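Local coordinates for response regulator receiver domain protein (CheY-like) (Methylobacillus flagellatus KT, PDB 3I42), which probably accepts a phosphoryl group from a partner kinase and relays a two-component signal, as CheY-like receiver domains do, though its own pathway is unknown, at residues 39-44 / 68-74; 49-55 / 78-84; 10-16 / 31-35. All coordinates share one frame; numbering follows the deposited sequence.

Contact 1 of 3, residues 39-44 / 68-74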
ATOM      1  N   ALA A  39      13.993  12.862 -13.468  1.00 36.96           N
ATOM      2  CA  ALA A  39      13.695  12.563 -12.059  1.00 37.68           C
ATOM      3  C   ALA A  39      14.904  11.997 -11.307  1.00 38.16           C
ATOM      4  O   ALA A  39      15.244  12.466 -10.207  1.00 37.68           O
ATOM      5  CB  ALA A  39      12.511  11.612 -11.937  1.00 36.35           C
ATOM      6  N   LEU A  40      15.525  10.971 -11.887  1.00 39.32           N
ATOM      7  CA  LEU A  40      16.807  10.443 -11.374  1.00 40.96           C
ATOM      8  C   LEU A  40      17.859  11.523 -11.221  1.00 41.53           C
ATOM      9  O   LEU A  40      18.433  11.639 -10.164  1.00 41.65           O
ATOM     10  CB  LEU A  40      17.338   9.324 -12.271  1.00 40.92           C
ATOM     11  CG  LEU A  40      16.558   8.030 -12.014  1.00 43.93           C
ATOM     12  CD1 LEU A  40      16.635   7.093 -13.222  1.00 45.06           C
ATOM     13  CD2 LEU A  40      17.050   7.332 -10.754  1.00 44.72           C
ATOM     14  N   HIS A  41      18.085  12.343 -12.249  1.00 43.28           N
ATOM     15  CA  HIS A  41      19.024  13.471 -12.097  1.00 45.49           C
ATOM     16  C   HIS A  41      18.614  14.443 -11.012  1.00 45.84           C
ATOM     17  O   HIS A  41      19.475  14.909 -10.258  1.00 46.65           O
ATOM     18  CB  HIS A  41      19.253  14.214 -13.410  1.00 46.50           C
ATOM     19  CG  HIS A  41      19.967  13.395 -14.443  1.00 51.80           C
ATOM     20  ND1 HIS A  41      19.425  13.120 -15.685  1.00 56.44           N
ATOM     21  CD2 HIS A  41      21.171  12.769 -14.414  1.00 55.78           C
ATOM     22  CE1 HIS A  41      20.266  12.366 -16.375  1.00 56.84           C
ATOM     23  NE2 HIS A  41      21.333  12.138 -15.627  1.00 57.31           N
ATOM     24  N   ALA A  42      17.307  14.741 -10.913  1.00 46.14           N
ATOM     25  CA  ALA A  42      16.793  15.662  -9.874  1.00 46.34           C
ATOM     26  C   ALA A  42      16.965  15.101  -8.468  1.00 46.81           C
ATOM     27  O   ALA A  42      17.336  15.816  -7.539  1.00 46.73           O
ATOM     28  CB  ALA A  42      15.325  16.037 -10.134  1.00 45.03           C
ATOM     29  N   MET A  43      16.701  13.815  -8.306  1.00 47.99           N
ATOM     30  CA  MET A  43      16.774  13.210  -6.976  1.00 49.25           C
ATOM     31  C   MET A  43      18.211  12.950  -6.533  1.00 50.81           C
ATOM     32  O   MET A  43      18.476  12.787  -5.337  1.00 50.85           O
ATOM     33  CB  MET A  43      15.961  11.930  -6.947  1.00 48.94           C
ATOM     34  CG  MET A  43      14.492  12.220  -6.960  1.00 47.38           C
ATOM     35  SD  MET A  43      13.686  11.594  -5.525  1.00 46.12           S
ATOM     36  CE  MET A  43      14.793  11.938  -4.165  1.00 46.46           C
ATOM     37  N   SER A  44      19.119  12.899  -7.510  1.00 52.41           N
ATOM     38  CA  SER A  44      20.555  12.895  -7.255  1.00 54.48           C
ATOM     39  C   SER A  44      20.891  14.150  -6.471  1.00 54.94           C
ATOM     40  O   SER A  44      21.324  14.087  -5.321  1.00 56.12           O
ATOM     41  CB  SER A  44      21.364  12.944  -8.568  1.00 54.51           C
ATOM     42  OG  SER A  44      21.229  11.772  -9.351  1.00 56.04           O
ATOM     43  N   GLN A  68      13.840   2.531  -8.896  1.00 34.57           N
ATOM     44  CA  GLN A  68      15.147   3.213  -9.060  1.00 35.25           C
ATOM     45  C   GLN A  68      15.378   4.314  -8.044  1.00 35.51           C
ATOM     46  O   GLN A  68      16.456   4.402  -7.446  1.00 35.78           O
ATOM     47  CB  GLN A  68      15.360   3.837 -10.454  1.00 35.64           C
ATOM     48  CG  GLN A  68      14.880   3.072 -11.707  1.00 39.64           C
ATOM     49  CD  GLN A  68      15.273   1.600 -11.731  1.00 45.05           C
ATOM     50  OE1 GLN A  68      16.451   1.274 -11.623  1.00 49.29           O
ATOM     51  NE2 GLN A  68      14.280   0.700 -11.900  1.00 43.85           N
ATOM     52  N   LEU A  69      14.382   5.184  -7.870  1.00 35.46           N
ATOM     53  CA  LEU A  69      14.501   6.335  -6.959  1.00 34.85           C
ATOM     54  C   LEU A  69      14.702   5.917  -5.508  1.00 35.04           C
ATOM     55  O   LEU A  69      15.513   6.518  -4.794  1.00 34.84           O
ATOM     56  CB  LEU A  69      13.272   7.257  -7.075  1.00 34.31           C
ATOM     57  CG  LEU A  69      12.941   7.860  -8.440  1.00 33.67           C
ATOM     58  CD1 LEU A  69      11.631   8.685  -8.375  1.00 31.15           C
ATOM     59  CD2 LEU A  69      14.085   8.727  -8.961  1.00 32.96           C
ATOM     60  N   ARG A  70      13.986   4.882  -5.080  1.00 35.65           N
ATOM     61  CA  ARG A  70      14.175   4.322  -3.745  1.00 37.41           C
ATOM     62  C   ARG A  70      15.602   3.822  -3.498  1.00 38.85           C
ATOM     63  O   ARG A  70      16.074   3.817  -2.355  1.00 39.42           O
ATOM     64  CB  ARG A  70      13.220   3.166  -3.511  1.00 37.34           C
ATOM     65  CG  ARG A  70      11.802   3.589  -3.148  1.00 38.74           C
ATOM     66  CD  ARG A  70      11.023   2.418  -2.551  1.00 40.39           C
ATOM     67  NE  ARG A  70       9.651   2.802  -2.235  1.00 41.68           N
ATOM     68  CZ  ARG A  70       9.303   3.546  -1.187  1.00 42.91           C
ATOM     69  NH1 ARG A  70      10.228   4.005  -0.333  1.00 40.86           N
ATOM     70  NH2 ARG A  70       8.026   3.847  -1.006  1.00 42.72           N
ATOM     71  N   ALA A  71      16.267   3.373  -4.565  1.00 39.76           N
ATOM     72  CA  ALA A  71      17.606   2.798  -4.452  1.00 41.26           C
ATOM     73  C   ALA A  71      18.702   3.859  -4.522  1.00 42.33           C
ATOM     74  O   ALA A  71      19.852   3.561  -4.267  1.00 43.32           O
ATOM     75  CB  ALA A  71      17.829   1.701  -5.521  1.00 40.40           C
ATOM     76  N   LEU A  72      18.362   5.093  -4.868  1.00 43.79           N
ATOM     77  CA  LEU A  72      19.339   6.170  -4.815  1.00 45.44           C
ATOM     78  C   LEU A  72      19.788   6.435  -3.380  1.00 47.43           C
ATOM     79  O   LEU A  72      19.025   6.182  -2.432  1.00 47.78           O
ATOM     80  CB  LEU A  72      18.778   7.444  -5.417  1.00 44.43           C
ATOM     81  CG  LEU A  72      18.772   7.528  -6.926  1.00 44.77           C
ATOM     82  CD1 LEU A  72      17.906   8.704  -7.361  1.00 45.48           C
ATOM     83  CD2 LEU A  72      20.187   7.695  -7.434  1.00 43.71           C
ATOM     84  N   PRO A  73      21.032   6.932  -3.203  1.00 49.82           N
ATOM     85  CA  PRO A  73      21.429   7.268  -1.847  1.00 51.75           C
ATOM     86  C   PRO A  73      20.774   8.591  -1.475  1.00 53.82           C
ATOM     87  O   PRO A  73      21.026   9.637  -2.116  1.00 54.77           O
ATOM     88  CB  PRO A  73      22.957   7.420  -1.930  1.00 51.88           C
ATOM     89  CG  PRO A  73      23.335   7.213  -3.378  1.00 50.99           C
ATOM     90  CD  PRO A  73      22.066   7.327  -4.176  1.00 49.85           C
ATOM     91  N   MET A  74      19.909   8.513  -0.470  1.00 55.15           N
ATOM     92  CA  MET A  74      19.204   9.655   0.049  1.00 56.67           C
ATOM     93  C   MET A  74      19.613   9.837   1.502  1.00 57.39           C
ATOM     94  O   MET A  74      19.589   8.884   2.302  1.00 57.20           O
ATOM     95  CB  MET A  74      17.694   9.423  -0.035  1.00 56.78           C
ATOM     96  CG  MET A  74      17.063   9.769  -1.376  1.00 58.06           C
ATOM     97  SD  MET A  74      15.345   9.196  -1.449  1.00 59.89           S
ATOM     98  CE  MET A  74      15.574   7.404  -1.598  1.00 60.98           C
TER
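Met43 and Leu40, one turn apart on helix 36-45, close over Leu69 of helix 62-71 and Leu72 beyond it. Met43 buries the most surface, and it does so with three successive parts of a flexible chain. Met43 CB meets Leu72 CD1 at 3.8 Å, Met43 CG lies 4.0 Å from Leu69 CD2, and Met43 CE reaches down to Met74 SD at 3.9 Å. The chain bends at chi2 (-119°) and again at chi3 (41°), which turns the terminal methyl toward Met74 instead of letting it run on straight. A long, unbranched thioether suits this place because it can follow an irregular surface made by helix and loop.

Leu40 works through one branch. Leu40 CD2 sits 3.7 Å from Leu69 CD2 and 3.8 Å from Leu72 CD1, and also rests on Gln68 CB, the aliphatic root of a side chain whose amide turns back to Ala64 O of its own helix. Leu69 answers with a single methyl as well: CD2 fits between Leu40 and Met43, whose chain it meets at about a right angle, and comes within 4.4 Å of Ala39 CB. The small methyl of Ala39 lets the helices approach here, and the CA atoms of Leu40 and Leu69 are 6.5 Å apart. The side-chain contacts across it are all apolar. The nearby hydroxyl of Ser44 is engaged within its own helix, sharing Leu40 O with the backbone N of Ser44 from opposite faces of that carbonyl.

Beneath, Met43 and Leu69 both rest on Val51 of the central strand. Helices 36-45 and 62-71 share one face of the parallel sheet and helix 109-119 covers the other, the doubly wound alpha/beta arrangement of CheY-like receiver domains.

Contact 2 of 3, residues 49-55 / 78-84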
ATOM      1  N   ASP A  49      10.802  15.782   0.135  1.00 38.59           N
ATOM      2  CA  ASP A  49       9.984  15.131   1.127  1.00 37.59           C
ATOM      3  C   ASP A  49       8.943  14.224   0.478  1.00 36.00           C
ATOM      4  O   ASP A  49       8.573  13.203   1.047  1.00 34.21           O
ATOM      5  CB  ASP A  49       9.288  16.191   1.996  1.00 38.49           C
ATOM      6  CG  ASP A  49      10.292  17.125   2.691  1.00 41.38           C
ATOM      7  OD1 ASP A  49      10.892  16.698   3.704  1.00 44.64           O
ATOM      8  OD2 ASP A  49      10.492  18.264   2.214  1.00 41.87           O
ATOM      9  N   ALA A  50       8.436  14.642  -0.691  1.00 34.38           N
ATOM     10  CA  ALA A  50       7.390  13.892  -1.401  1.00 32.52           C
ATOM     11  C   ALA A  50       7.666  13.918  -2.894  1.00 30.96           C
ATOM     12  O   ALA A  50       8.037  14.941  -3.447  1.00 30.03           O
ATOM     13  CB  ALA A  50       6.015  14.474  -1.119  1.00 32.78           C
ATOM     14  N   VAL A  51       7.494  12.771  -3.534  1.00 29.63           N
ATOM     15  CA  VAL A  51       7.715  12.653  -4.965  1.00 28.37           C
ATOM     16  C   VAL A  51       6.433  12.096  -5.578  1.00 27.61           C
ATOM     17  O   VAL A  51       5.967  11.021  -5.174  1.00 27.38           O
ATOM     18  CB  VAL A  51       8.946  11.738  -5.276  1.00 28.66           C
ATOM     19  CG1 VAL A  51       9.150  11.536  -6.782  1.00 26.54           C
ATOM     20  CG2 VAL A  51      10.227  12.295  -4.625  1.00 29.34           C
ATOM     21  N   PHE A  52       5.860  12.823  -6.537  1.00 26.56           N
ATOM     22  CA  PHE A  52       4.592  12.403  -7.180  1.00 26.91           C
ATOM     23  C   PHE A  52       4.895  11.887  -8.549  1.00 27.07           C
ATOM     24  O   PHE A  52       5.436  12.629  -9.372  1.00 25.99           O
ATOM     25  CB  PHE A  52       3.567  13.544  -7.285  1.00 26.71           C
ATOM     26  CG  PHE A  52       3.172  14.105  -5.949  1.00 28.96           C
ATOM     27  CD1 PHE A  52       2.016  13.671  -5.324  1.00 29.55           C
ATOM     28  CD2 PHE A  52       3.966  15.071  -5.335  1.00 28.02           C
ATOM     29  CE1 PHE A  52       1.645  14.159  -4.097  1.00 28.98           C
ATOM     30  CE2 PHE A  52       3.623  15.589  -4.093  1.00 29.17           C
ATOM     31  CZ  PHE A  52       2.461  15.121  -3.457  1.00 28.71           C
ATOM     32  N   ILE A  53       4.571  10.615  -8.781  1.00 27.22           N
ATOM     33  CA  ILE A  53       4.959   9.960 -10.034  1.00 28.90           C
ATOM     34  C   ILE A  53       3.738   9.530 -10.830  1.00 30.32           C
ATOM     35  O   ILE A  53       2.971   8.689 -10.374  1.00 30.79           O
ATOM     36  CB  ILE A  53       5.880   8.725  -9.779  1.00 28.42           C
ATOM     37  CG1 ILE A  53       7.197   9.144  -9.138  1.00 28.03           C
ATOM     38  CG2 ILE A  53       6.199   7.996 -11.087  1.00 29.13           C
ATOM     39  CD1 ILE A  53       7.848   8.041  -8.331  1.00 25.85           C
ATOM     40  N   ASP A  54       3.563  10.108 -12.017  1.00 32.61           N
ATOM     41  CA  ASP A  54       2.611   9.604 -12.979  1.00 35.22           C
ATOM     42  C   ASP A  54       2.986   8.187 -13.358  1.00 36.15           C
ATOM     43  O   ASP A  54       4.167   7.873 -13.555  1.00 36.81           O
ATOM     44  CB  ASP A  54       2.588  10.505 -14.212  1.00 36.89           C
ATOM     45  CG  ASP A  54       1.316  10.326 -15.051  1.00 41.37           C
ATOM     46  OD1 ASP A  54       1.018   9.191 -15.507  1.00 43.47           O
ATOM     47  OD2 ASP A  54       0.607  11.338 -15.247  1.00 46.57           O
ATOM     48  N   LEU A  55       2.005   7.303 -13.448  1.00 37.04           N
ATOM     49  CA  LEU A  55       2.339   5.911 -13.685  1.00 38.48           C
ATOM     50  C   LEU A  55       2.641   5.647 -15.163  1.00 40.11           C
ATOM     51  O   LEU A  55       3.164   4.575 -15.511  1.00 40.82           O
ATOM     52  CB  LEU A  55       1.254   4.970 -13.150  1.00 38.14           C
ATOM     53  CG  LEU A  55       1.083   4.900 -11.641  1.00 36.84           C
ATOM     54  CD1 LEU A  55       0.087   3.804 -11.276  1.00 37.50           C
ATOM     55  CD2 LEU A  55       2.387   4.663 -10.893  1.00 36.96           C
ATOM     56  N   SER A  78      12.268   9.883   0.971  1.00 46.24           N
ATOM     57  CA  SER A  78      11.104  10.590   0.463  1.00 43.26           C
ATOM     58  C   SER A  78       9.890   9.704   0.615  1.00 41.42           C
ATOM     59  O   SER A  78      10.022   8.490   0.723  1.00 41.09           O
ATOM     60  CB  SER A  78      11.288  10.922  -1.017  1.00 43.17           C
ATOM     61  OG  SER A  78      12.498  11.623  -1.235  1.00 43.27           O
ATOM     62  N   LYS A  79       8.704  10.313   0.610  1.00 38.67           N
ATOM     63  CA  LYS A  79       7.466   9.562   0.439  1.00 35.77           C
ATOM     64  C   LYS A  79       7.139   9.643  -1.025  1.00 33.55           C
ATOM     65  O   LYS A  79       7.379  10.691  -1.641  1.00 33.04           O
ATOM     66  CB  LYS A  79       6.362  10.202   1.256  1.00 36.87           C
ATOM     67  CG  LYS A  79       6.664  10.279   2.748  1.00 37.21           C
ATOM     68  CD  LYS A  79       6.283   9.021   3.461  1.00 42.45           C
ATOM     69  CE  LYS A  79       7.525   8.211   3.809  1.00 47.97           C
ATOM     70  NZ  LYS A  79       7.321   7.374   5.025  1.00 49.13           N
ATOM     71  N   PHE A  80       6.629   8.538  -1.578  1.00 30.65           N
ATOM     72  CA  PHE A  80       6.410   8.379  -3.012  1.00 28.46           C
ATOM     73  C   PHE A  80       4.943   8.153  -3.226  1.00 27.62           C
ATOM     74  O   PHE A  80       4.366   7.288  -2.570  1.00 26.10           O
ATOM     75  CB  PHE A  80       7.215   7.173  -3.586  1.00 28.04           C
ATOM     76  CG  PHE A  80       8.707   7.366  -3.506  1.00 26.93           C
ATOM     77  CD1 PHE A  80       9.381   8.020  -4.508  1.00 28.01           C
ATOM     78  CD2 PHE A  80       9.425   6.933  -2.382  1.00 30.74           C
ATOM     79  CE1 PHE A  80      10.763   8.275  -4.413  1.00 28.45           C
ATOM     80  CE2 PHE A  80      10.813   7.146  -2.277  1.00 30.26           C
ATOM     81  CZ  PHE A  80      11.473   7.835  -3.302  1.00 29.48           C
ATOM     82  N   VAL A  81       4.363   8.904  -4.171  1.00 26.62           N
ATOM     83  CA  VAL A  81       2.920   8.913  -4.420  1.00 26.47           C
ATOM     84  C   VAL A  81       2.688   8.512  -5.863  1.00 27.42           C
ATOM     85  O   VAL A  81       3.279   9.104  -6.760  1.00 27.62           O
ATOM     86  CB  VAL A  81       2.338  10.360  -4.247  1.00 26.98           C
ATOM     87  CG1 VAL A  81       0.820  10.340  -4.235  1.00 24.43           C
ATOM     88  CG2 VAL A  81       2.880  11.012  -2.983  1.00 25.51           C
ATOM     89  N   ALA A  82       1.831   7.518  -6.094  1.00 28.20           N
ATOM     90  CA  ALA A  82       1.458   7.083  -7.440  1.00 29.01           C
ATOM     91  C   ALA A  82       0.303   7.927  -7.915  1.00 30.76           C
ATOM     92  O   ALA A  82      -0.680   8.097  -7.196  1.00 31.41           O
ATOM     93  CB  ALA A  82       1.002   5.644  -7.436  1.00 28.10           C
ATOM     94  N   VAL A  83       0.374   8.389  -9.147  1.00 31.59           N
ATOM     95  CA  VAL A  83      -0.697   9.192  -9.690  1.00 33.46           C
ATOM     96  C   VAL A  83      -1.184   8.470 -10.926  1.00 35.64           C
ATOM     97  O   VAL A  83      -0.455   8.360 -11.908  1.00 34.95           O
ATOM     98  CB  VAL A  83      -0.196  10.608 -10.045  1.00 32.83           C
ATOM     99  CG1 VAL A  83      -1.275  11.399 -10.768  1.00 32.28           C
ATOM    100  CG2 VAL A  83       0.316  11.328  -8.774  1.00 31.20           C
ATOM    101  N   SER A  84      -2.397   7.942 -10.856  1.00 38.60           N
ATOM    102  CA  SER A  84      -2.892   7.099 -11.918  1.00 42.71           C
ATOM    103  C   SER A  84      -4.221   7.582 -12.433  1.00 44.56           C
ATOM    104  O   SER A  84      -5.023   8.118 -11.679  1.00 44.90           O
ATOM    105  CB  SER A  84      -3.073   5.679 -11.396  1.00 42.86           C
ATOM    106  OG  SER A  84      -3.567   4.831 -12.445  1.00 48.12           O
TER
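Phe52 carries CG anti to its carbonyl carbon (chi1 -60°). Val81 of the next strand has CG1 anti to the backbone N (chi1 -169°), which leaves CG2 anti to the carbonyl carbon, the position CG takes in Phe52, and brings the ring alongside the valine. The two side chains point the same way, with Phe52 CD1 3.5 Å from Val81 CB and Phe52 CE1 3.6 Å from Val81 CG2. Leu112 and Leu116 of helix 109-119 also touch the ring. On the other face, Phe80 CD1 lies 3.8 Å from Val51 CB, while Ile53 CD1 reaches the same ring atom under helix 62-71. Branched and aromatic residues suit both faces because each is covered by helices. Replacing the Phe52 ring by an alanine is likely to open a gap beside Val81 and leave Leu112 and Leu116 without the ring they pack on.

Between these layers six backbone bonds join the strands in parallel register. The N and O of Val51 and Ile53 face strand 79-84, whereas Ala50, Phe52 and Asp54 bond instead to Leu7 and Val9 of strand 4-9. Ile53 N to Val81 O (2.8 Å) is nearly straight, at 174°; Val83 N to Ile53 O (2.9 Å) comes from above the carbonyl plane. The ladder thus satisfies polar groups that would be costly in an apolar interior, and it fixes the strand end from which Asp54, the predicted phosphorylation site, unmodified here, reaches Lys105.

Contact 3 of 3, residues 10-16 / 31-35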
ATOM      1  N   GLU A  10       5.953  14.190 -14.406  1.00 30.90           N
ATOM      2  CA  GLU A  10       4.777  14.291 -15.243  1.00 34.00           C
ATOM      3  C   GLU A  10       5.229  14.930 -16.536  1.00 35.09           C
ATOM      4  O   GLU A  10       5.896  15.984 -16.505  1.00 36.27           O
ATOM      5  CB  GLU A  10       3.724  15.176 -14.526  1.00 34.20           C
ATOM      6  CG  GLU A  10       2.662  15.789 -15.424  1.00 37.92           C
ATOM      7  CD  GLU A  10       1.911  14.757 -16.250  1.00 43.38           C
ATOM      8  OE1 GLU A  10       1.399  13.781 -15.658  1.00 43.49           O
ATOM      9  OE2 GLU A  10       1.822  14.927 -17.494  1.00 46.47           O
ATOM     10  N   ASP A  11       4.884  14.308 -17.658  1.00 36.15           N
ATOM     11  CA  ASP A  11       5.395  14.757 -18.962  1.00 37.98           C
ATOM     12  C   ASP A  11       4.621  15.873 -19.656  1.00 38.22           C
ATOM     13  O   ASP A  11       5.178  16.522 -20.557  1.00 39.43           O
ATOM     14  CB  ASP A  11       5.560  13.592 -19.933  1.00 39.06           C
ATOM     15  CG  ASP A  11       4.311  12.771 -20.062  1.00 42.46           C
ATOM     16  OD1 ASP A  11       3.723  12.399 -19.020  1.00 46.70           O
ATOM     17  OD2 ASP A  11       3.926  12.494 -21.225  1.00 49.54           O
ATOM     18  N   TYR A  12       3.370  16.100 -19.254  1.00 36.94           N
ATOM     19  CA  TYR A  12       2.555  17.165 -19.839  1.00 36.37           C
ATOM     20  C   TYR A  12       2.759  18.483 -19.100  1.00 35.17           C
ATOM     21  O   TYR A  12       2.351  18.616 -17.955  1.00 33.65           O
ATOM     22  CB  TYR A  12       1.060  16.769 -19.849  1.00 36.64           C
ATOM     23  CG  TYR A  12       0.180  17.796 -20.552  1.00 39.69           C
ATOM     24  CD1 TYR A  12       0.662  18.521 -21.654  1.00 40.07           C
ATOM     25  CD2 TYR A  12      -1.125  18.038 -20.118  1.00 39.57           C
ATOM     26  CE1 TYR A  12      -0.132  19.473 -22.290  1.00 42.77           C
ATOM     27  CE2 TYR A  12      -1.931  18.980 -20.763  1.00 41.96           C
ATOM     28  CZ  TYR A  12      -1.428  19.690 -21.837  1.00 42.37           C
ATOM     29  OH  TYR A  12      -2.219  20.614 -22.468  1.00 44.93           O
ATOM     30  N   GLN A  13       3.397  19.454 -19.752  1.00 35.06           N
ATOM     31  CA  GLN A  13       3.729  20.714 -19.080  1.00 34.78           C
ATOM     32  C   GLN A  13       2.524  21.333 -18.357  1.00 34.32           C
ATOM     33  O   GLN A  13       2.594  21.637 -17.164  1.00 34.10           O
ATOM     34  CB  GLN A  13       4.296  21.704 -20.082  1.00 35.46           C
ATOM     35  CG  GLN A  13       4.520  23.071 -19.470  1.00 36.82           C
ATOM     36  CD  GLN A  13       4.862  24.122 -20.496  1.00 41.20           C
ATOM     37  OE1 GLN A  13       5.067  23.814 -21.671  1.00 42.58           O
ATOM     38  NE2 GLN A  13       4.965  25.385 -20.048  1.00 42.32           N
ATOM     39  N   ALA A  14       1.422  21.517 -19.078  1.00 33.48           N
ATOM     40  CA  ALA A  14       0.242  22.145 -18.497  1.00 33.73           C
ATOM     41  C   ALA A  14      -0.297  21.388 -17.259  1.00 33.47           C
ATOM     42  O   ALA A  14      -0.623  22.016 -16.260  1.00 32.90           O
ATOM     43  CB  ALA A  14      -0.847  22.330 -19.559  1.00 33.48           C
ATOM     44  N   ALA A  15      -0.362  20.053 -17.316  1.00 32.71           N
ATOM     45  CA  ALA A  15      -0.731  19.254 -16.125  1.00 32.88           C
ATOM     46  C   ALA A  15       0.263  19.440 -14.979  1.00 32.76           C
ATOM     47  O   ALA A  15      -0.118  19.500 -13.810  1.00 32.49           O
ATOM     48  CB  ALA A  15      -0.860  17.772 -16.473  1.00 32.13           C
ATOM     49  N   ALA A  16       1.543  19.525 -15.327  1.00 32.56           N
ATOM     50  CA  ALA A  16       2.597  19.684 -14.331  1.00 33.38           C
ATOM     51  C   ALA A  16       2.498  21.010 -13.569  1.00 33.48           C
ATOM     52  O   ALA A  16       2.597  21.037 -12.336  1.00 34.48           O
ATOM     53  CB  ALA A  16       3.988  19.527 -14.989  1.00 32.66           C
ATOM     54  N   ASP A  31       8.967  21.328  -7.573  1.00 37.65           N
ATOM     55  CA  ASP A  31       9.532  21.305  -8.933  1.00 36.01           C
ATOM     56  C   ASP A  31       8.860  20.202  -9.713  1.00 34.00           C
ATOM     57  O   ASP A  31       8.317  19.251  -9.154  1.00 32.65           O
ATOM     58  CB  ASP A  31      11.036  20.976  -8.941  1.00 37.04           C
ATOM     59  CG  ASP A  31      11.827  21.763  -7.906  1.00 40.06           C
ATOM     60  OD1 ASP A  31      11.386  22.868  -7.531  1.00 43.14           O
ATOM     61  OD2 ASP A  31      12.900  21.276  -7.470  1.00 44.52           O
ATOM     62  N   TYR A  32       8.948  20.304 -11.015  1.00 32.82           N
ATOM     63  CA  TYR A  32       8.501  19.226 -11.838  1.00 32.88           C
ATOM     64  C   TYR A  32       9.576  18.875 -12.862  1.00 33.17           C
ATOM     65  O   TYR A  32      10.360  19.732 -13.274  1.00 33.00           O
ATOM     66  CB  TYR A  32       7.157  19.549 -12.492  1.00 32.65           C
ATOM     67  CG  TYR A  32       7.146  20.550 -13.651  1.00 34.41           C
ATOM     68  CD1 TYR A  32       7.428  20.139 -14.958  1.00 36.85           C
ATOM     69  CD2 TYR A  32       6.779  21.901 -13.440  1.00 36.33           C
ATOM     70  CE1 TYR A  32       7.403  21.045 -16.021  1.00 38.05           C
ATOM     71  CE2 TYR A  32       6.753  22.828 -14.489  1.00 35.97           C
ATOM     72  CZ  TYR A  32       7.064  22.385 -15.780  1.00 40.79           C
ATOM     73  OH  TYR A  32       7.028  23.265 -16.839  1.00 42.90           O
ATOM     74  N   VAL A  33       9.596  17.614 -13.263  1.00 32.66           N
ATOM     75  CA  VAL A  33      10.417  17.173 -14.362  1.00 33.18           C
ATOM     76  C   VAL A  33       9.510  16.360 -15.238  1.00 33.80           C
ATOM     77  O   VAL A  33       8.450  15.931 -14.793  1.00 34.25           O
ATOM     78  CB  VAL A  33      11.614  16.317 -13.861  1.00 32.72           C
ATOM     79  CG1 VAL A  33      12.611  17.188 -13.175  1.00 30.35           C
ATOM     80  CG2 VAL A  33      11.127  15.233 -12.938  1.00 31.58           C
ATOM     81  N   MET A  34       9.910  16.135 -16.479  1.00 34.93           N
ATOM     82  CA  MET A  34       8.985  15.540 -17.459  1.00 35.97           C
ATOM     83  C   MET A  34       9.377  14.120 -17.931  1.00 36.05           C
ATOM     84  O   MET A  34       8.780  13.584 -18.863  1.00 37.27           O
ATOM     85  CB  MET A  34       8.747  16.511 -18.631  1.00 36.06           C
ATOM     86  CG  MET A  34       7.901  17.767 -18.256  1.00 39.07           C
ATOM     87  SD  MET A  34       7.766  19.057 -19.586  1.00 43.36           S
ATOM     88  CE  MET A  34       9.346  19.875 -19.401  1.00 40.83           C
ATOM     89  N   SER A  35      10.346  13.493 -17.267  1.00 35.85           N
ATOM     90  CA  SER A  35      10.778  12.118 -17.619  1.00 35.59           C
ATOM     91  C   SER A  35      11.400  11.421 -16.426  1.00 34.77           C
ATOM     92  O   SER A  35      11.859  12.079 -15.472  1.00 34.39           O
ATOM     93  CB  SER A  35      11.792  12.131 -18.782  1.00 35.34           C
ATOM     94  OG  SER A  35      12.986  12.810 -18.395  1.00 35.04           O
TER
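The ring of Tyr32 takes the methyl of Ala16 over one face, while Met34 CG lies in plane at its edge. Ala16 CB stands 3.7 Å from the centroid of the Tyr32 ring and 20° off the normal, a CH-pi contact displaced toward CD1; so small a side chain lets helix 13-25 come this close. With CG between backbone N and carbonyl carbon (chi1 74°), the ring swings toward the helix, and chi2 near 84° turns its face to Ala16. Gln13 CG meets Tyr32 OH at 3.6 Å, its amide going on to Glu17.

Nearer the sheet, Glu10 N donates to Val33 O at 3.1 Å, adding a rung where strands 4-9 and 28-33 run out. Met34 then folds over the turn, its CG 3.2 Å from Glu10 O, and Met34 CA makes a C-H...O contact with the same oxygen. Glu10 OE2 accepts from Tyr12 N on its anti side at 2.6 Å, bracing the turn into the helix.

Glu10 and Asp11 follow the first strand, where receiver domains generally carry the acidic residues of their magnesium site. One backbone hydrogen bond, a CH-pi contact and two C-H...O contacts thus position a turn rich in carboxylates.

How the contacts relate
Contact 2 lies in the core, its centre about 2 Å from the centre of the chain, whereas contact 1 is partly buried and contact 3 belongs to the surface. The helices of contact 1 rest on both strands of contact 2: Met43 SD packs on Val51 CG2 at 3.6 Å, and Leu69 and Arg70 lie against Phe80. Contact 3 joins the same sheet, and Val33 there leans on helix 36-45. Chemistry follows place: apolar side chains between helix and helix-plus-loop, a backbone ladder lined by apolar side chains between strands, a mixture at the turn. Contacts 2 and 3 meet where Asp54 OD2 and Glu10 OE1, two like charges, come within 2.6 Å at the probable phosphorylation pocket.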